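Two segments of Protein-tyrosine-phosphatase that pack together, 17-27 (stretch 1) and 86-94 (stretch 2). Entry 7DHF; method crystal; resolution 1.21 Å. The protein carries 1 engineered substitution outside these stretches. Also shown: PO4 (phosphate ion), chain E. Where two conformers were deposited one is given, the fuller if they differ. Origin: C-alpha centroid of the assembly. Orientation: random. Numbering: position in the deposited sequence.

Stretch 1 (17-27) CRSPTGERVLQ
Stretch 2 (86-94) ILVMEKGHM

A small contact, burying 276 Å² over both sides, joins the N-terminal end of a helix to the end of a strand and the turn after it, with one arginine as its polar centre and a methionine and a leucine pair as its apolar part. Stretch 1 is helical from Arg18 through Gln27, with Cys17 (phi/psi -119/-81) at the N-cap. Stretch 2 is extended at 86-88, turns through Met89 (-82/-27) and Glu90 (-131/145), and is helical by His93, where His93 N bonds to Glu90 O at 2.9 Å. The closest CA atoms across the contact are those of Ser19 and Met89, 7.3 Å apart.

Arg18 (chi1-chi3 m, t, m; chi4 178°) points its CA-to-CB bond toward stretch 2. Its NH1 donates to Glu90 OE2 at 2.7 Å and 152°, a charged hydrogen bond within a salt bridge; Glu90 is m, t with chi3 31°. Water 1 reinforces the pair, accepting from Arg18 NH2 (2.9 Å) and donating to Glu90 OE2 (2.6 Å), and it also lies 2.9 Å from His93 NE2. The same guanidinium holds the phosphate through Arg18 NE to O2 (2.8 Å, 178°) and NH2 to O4 (3.0 Å). Backbone Cys17 N to phosphate O1 (3.0 Å), Arg18 N to phosphate O2 (2.7 Å) and Ser19 N to phosphate O3 (3.0 Å), with Ser19 OG to phosphate O3 (2.6 Å; chi1 p), also bind it.

Met89 (m, m, t) covers one guanidinium face with CB, while its CE reaches the helix backbone, 3.5 Å from Arg18 O and 4.2 Å from Gly22 CA. An ideal CB on Gly22 would lie 2.9 Å from Met89 CE, a clash, so the bare glycine leaves room for the methyl. One turn further along, Leu26 (t, p) sets CD2 4.1 Å from CD1 of Leu87 (m, t).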

# COMPACT_ATOMS: atom_id res chain seq x y z
N CYS A 17 7.05 2.88 2.87
CA CYS A 17 7.72 1.71 2.32
C CYS A 17 6.77 0.83 1.50
O CYS A 17 6.76 0.92 0.27
CB CYS A 17 8.37 0.89 3.45
SG CYS A 17 9.77 1.73 4.25
N ARG A 18 5.97 -0.01 2.17
CA ARG A 18 5.15 -0.98 1.46
C ARG A 18 4.02 -0.31 0.70
O ARG A 18 3.76 -0.65 -0.46
CB ARG A 18 4.56 -1.99 2.44
CG ARG A 18 5.56 -2.88 3.13
CD ARG A 18 4.93 -3.52 4.35
NE ARG A 18 4.58 -2.52 5.35
CZ ARG A 18 3.97 -2.78 6.50
NH1 ARG A 18 3.63 -4.02 6.80
NH2 ARG A 18 3.70 -1.79 7.34
N SER A 19 3.30 0.60 1.35
CA SER A 19 2.08 1.10 0.73
C SER A 19 2.36 1.98 -0.49
O SER A 19 1.65 1.86 -1.49
CB SER A 19 1.14 1.75 1.75
OG SER A 19 1.77 2.73 2.54
N PRO A 20 3.39 2.86 -0.48
CA PRO A 20 3.72 3.54 -1.75
C PRO A 20 4.20 2.58 -2.82
O PRO A 20 3.90 2.77 -4.00
CB PRO A 20 4.78 4.56 -1.34
CG PRO A 20 5.34 4.07 -0.07
CD PRO A 20 4.21 3.37 0.63
N THR A 21 4.97 1.56 -2.44
CA THR A 21 5.41 0.57 -3.42
C THR A 21 4.22 -0.15 -4.03
O THR A 21 4.10 -0.26 -5.26
CB THR A 21 6.38 -0.42 -2.77
OG1 THR A 21 7.54 0.27 -2.30
CG2 THR A 21 6.82 -1.49 -3.77
N GLY A 22 3.31 -0.64 -3.19
CA GLY A 22 2.12 -1.31 -3.70
C GLY A 22 1.26 -0.40 -4.56
O GLY A 22 0.71 -0.83 -5.57
N GLU A 23 1.13 0.87 -4.16
CA GLU A 23 0.42 1.84 -4.98
C GLU A 23 0.97 1.87 -6.40
O GLU A 23 0.22 1.77 -7.37
CB GLU A 23 0.52 3.24 -4.35
CG GLU A 23 -0.05 4.37 -5.22
CD GLU A 23 0.41 5.74 -4.79
OE1 GLU A 23 0.50 5.99 -3.57
OE2 GLU A 23 0.68 6.58 -5.67
N ARG A 24 2.28 2.05 -6.53
CA ARG A 24 2.87 2.27 -7.84
C ARG A 24 2.98 0.99 -8.65
O ARG A 24 2.81 1.01 -9.87
CB ARG A 24 4.24 2.95 -7.69
CG ARG A 24 4.18 4.30 -6.98
CD ARG A 24 3.37 5.34 -7.75
NE ARG A 24 3.32 6.62 -7.05
CZ ARG A 24 4.25 7.56 -7.12
NH1 ARG A 24 5.33 7.39 -7.87
NH2 ARG A 24 4.11 8.69 -6.43
N VAL A 25 3.25 -0.14 -7.99
CA VAL A 25 3.23 -1.42 -8.70
C VAL A 25 1.84 -1.69 -9.26
O VAL A 25 1.68 -2.03 -10.44
CB VAL A 25 3.70 -2.56 -7.77
CG1 VAL A 25 3.48 -3.92 -8.44
CG2 VAL A 25 5.17 -2.38 -7.41
N LEU A 26 0.81 -1.52 -8.43
CA LEU A 26 -0.55 -1.75 -8.89
C LEU A 26 -0.96 -0.74 -9.96
O LEU A 26 -1.65 -1.09 -10.92
CB LEU A 26 -1.51 -1.70 -7.70
CG LEU A 26 -2.89 -2.34 -7.88
CD1 LEU A 26 -2.78 -3.82 -8.19
CD2 LEU A 26 -3.74 -2.11 -6.64
N GLN A 27 -0.54 0.52 -9.80
CA GLN A 27 -0.90 1.53 -10.79
C GLN A 27 -0.34 1.18 -12.16
O GLN A 27 -1.01 1.38 -13.18
CB GLN A 27 -0.40 2.90 -10.33
CG GLN A 27 -0.83 4.05 -11.23
CD GLN A 27 -2.33 4.25 -11.23
OE1 GLN A 27 -2.87 5.02 -10.42
NE2 GLN A 27 -3.02 3.57 -12.14
N ILE A 86 -9.97 -0.88 -0.64
CA ILE A 86 -8.83 -0.62 0.24
C ILE A 86 -8.09 -1.93 0.44
O ILE A 86 -8.70 -2.94 0.82
CB ILE A 86 -9.28 -0.03 1.59
CG1 ILE A 86 -10.06 1.27 1.36
CG2 ILE A 86 -8.08 0.20 2.49
CD1 ILE A 86 -10.73 1.81 2.60
N LEU A 87 -6.79 -1.93 0.17
CA LEU A 87 -5.95 -3.12 0.31
C LEU A 87 -4.89 -2.84 1.37
O LEU A 87 -4.03 -1.99 1.18
CB LEU A 87 -5.30 -3.47 -1.03
CG LEU A 87 -6.25 -3.79 -2.18
CD1 LEU A 87 -5.47 -4.08 -3.45
CD2 LEU A 87 -7.15 -4.97 -1.84
N VAL A 88 -4.96 -3.58 2.48
CA VAL A 88 -4.03 -3.40 3.59
C VAL A 88 -2.89 -4.40 3.47
O VAL A 88 -3.06 -5.50 2.93
CB VAL A 88 -4.73 -3.52 4.97
CG1 VAL A 88 -5.76 -2.41 5.14
CG2 VAL A 88 -5.37 -4.89 5.14
N MET A 89 -1.73 -4.04 4.02
CA MET A 89 -0.55 -4.89 3.91
C MET A 89 -0.54 -6.01 4.94
O MET A 89 0.07 -7.05 4.69
CB MET A 89 0.71 -4.04 4.01
CG MET A 89 1.00 -3.24 2.76
SD MET A 89 1.46 -4.31 1.38
CE MET A 89 1.32 -3.18 -0.00
N GLU A 90 -1.19 -5.82 6.09
CA GLU A 90 -1.27 -6.84 7.12
C GLU A 90 -2.72 -6.99 7.56
O GLU A 90 -3.47 -6.02 7.62
CB GLU A 90 -0.43 -6.47 8.35
CG GLU A 90 1.06 -6.35 8.08
CD GLU A 90 1.86 -5.94 9.30
OE1 GLU A 90 1.45 -6.28 10.43
OE2 GLU A 90 2.89 -5.26 9.14
N LYS A 91 -3.09 -8.23 7.89
CA LYS A 91 -4.46 -8.48 8.35
C LYS A 91 -4.80 -7.62 9.55
O LYS A 91 -5.92 -7.09 9.65
CB LYS A 91 -4.64 -9.97 8.68
CG LYS A 91 -5.91 -10.29 9.47
CD LYS A 91 -7.18 -9.82 8.78
CE LYS A 91 -7.44 -10.57 7.49
NZ LYS A 91 -8.89 -10.85 7.30
N GLY A 92 -3.86 -7.46 10.49
CA GLY A 92 -4.10 -6.64 11.66
C GLY A 92 -4.44 -5.19 11.35
O GLY A 92 -5.05 -4.51 12.18
N HIS A 93 -4.05 -4.71 10.16
CA HIS A 93 -4.36 -3.33 9.79
C HIS A 93 -5.85 -3.10 9.62
O HIS A 93 -6.30 -1.95 9.74
CB HIS A 93 -3.65 -2.98 8.49
CG HIS A 93 -2.16 -2.97 8.59
ND1 HIS A 93 -1.33 -3.04 7.49
CD2 HIS A 93 -1.34 -2.89 9.67
CE1 HIS A 93 -0.07 -3.01 7.89
NE2 HIS A 93 -0.05 -2.92 9.20
N MET A 94 -6.63 -4.14 9.35
CA MET A 94 -8.07 -3.96 9.13
C MET A 94 -8.75 -3.41 10.37
O MET A 94 -9.56 -2.48 10.29
CB MET A 94 -8.70 -5.27 8.69
CG MET A 94 -8.18 -5.79 7.37
SD MET A 94 -9.24 -7.07 6.68
CE MET A 94 -8.25 -7.61 5.29
P PO4 E . 4.53 1.33 5.20
O1 PO4 E . 5.53 2.44 5.40
O2 PO4 E . 5.29 0.09 4.78
O3 PO4 E . 3.59 1.76 4.09
O4 PO4 E . 3.79 1.09 6.49
O HOH W 1 2.79 -2.74 9.89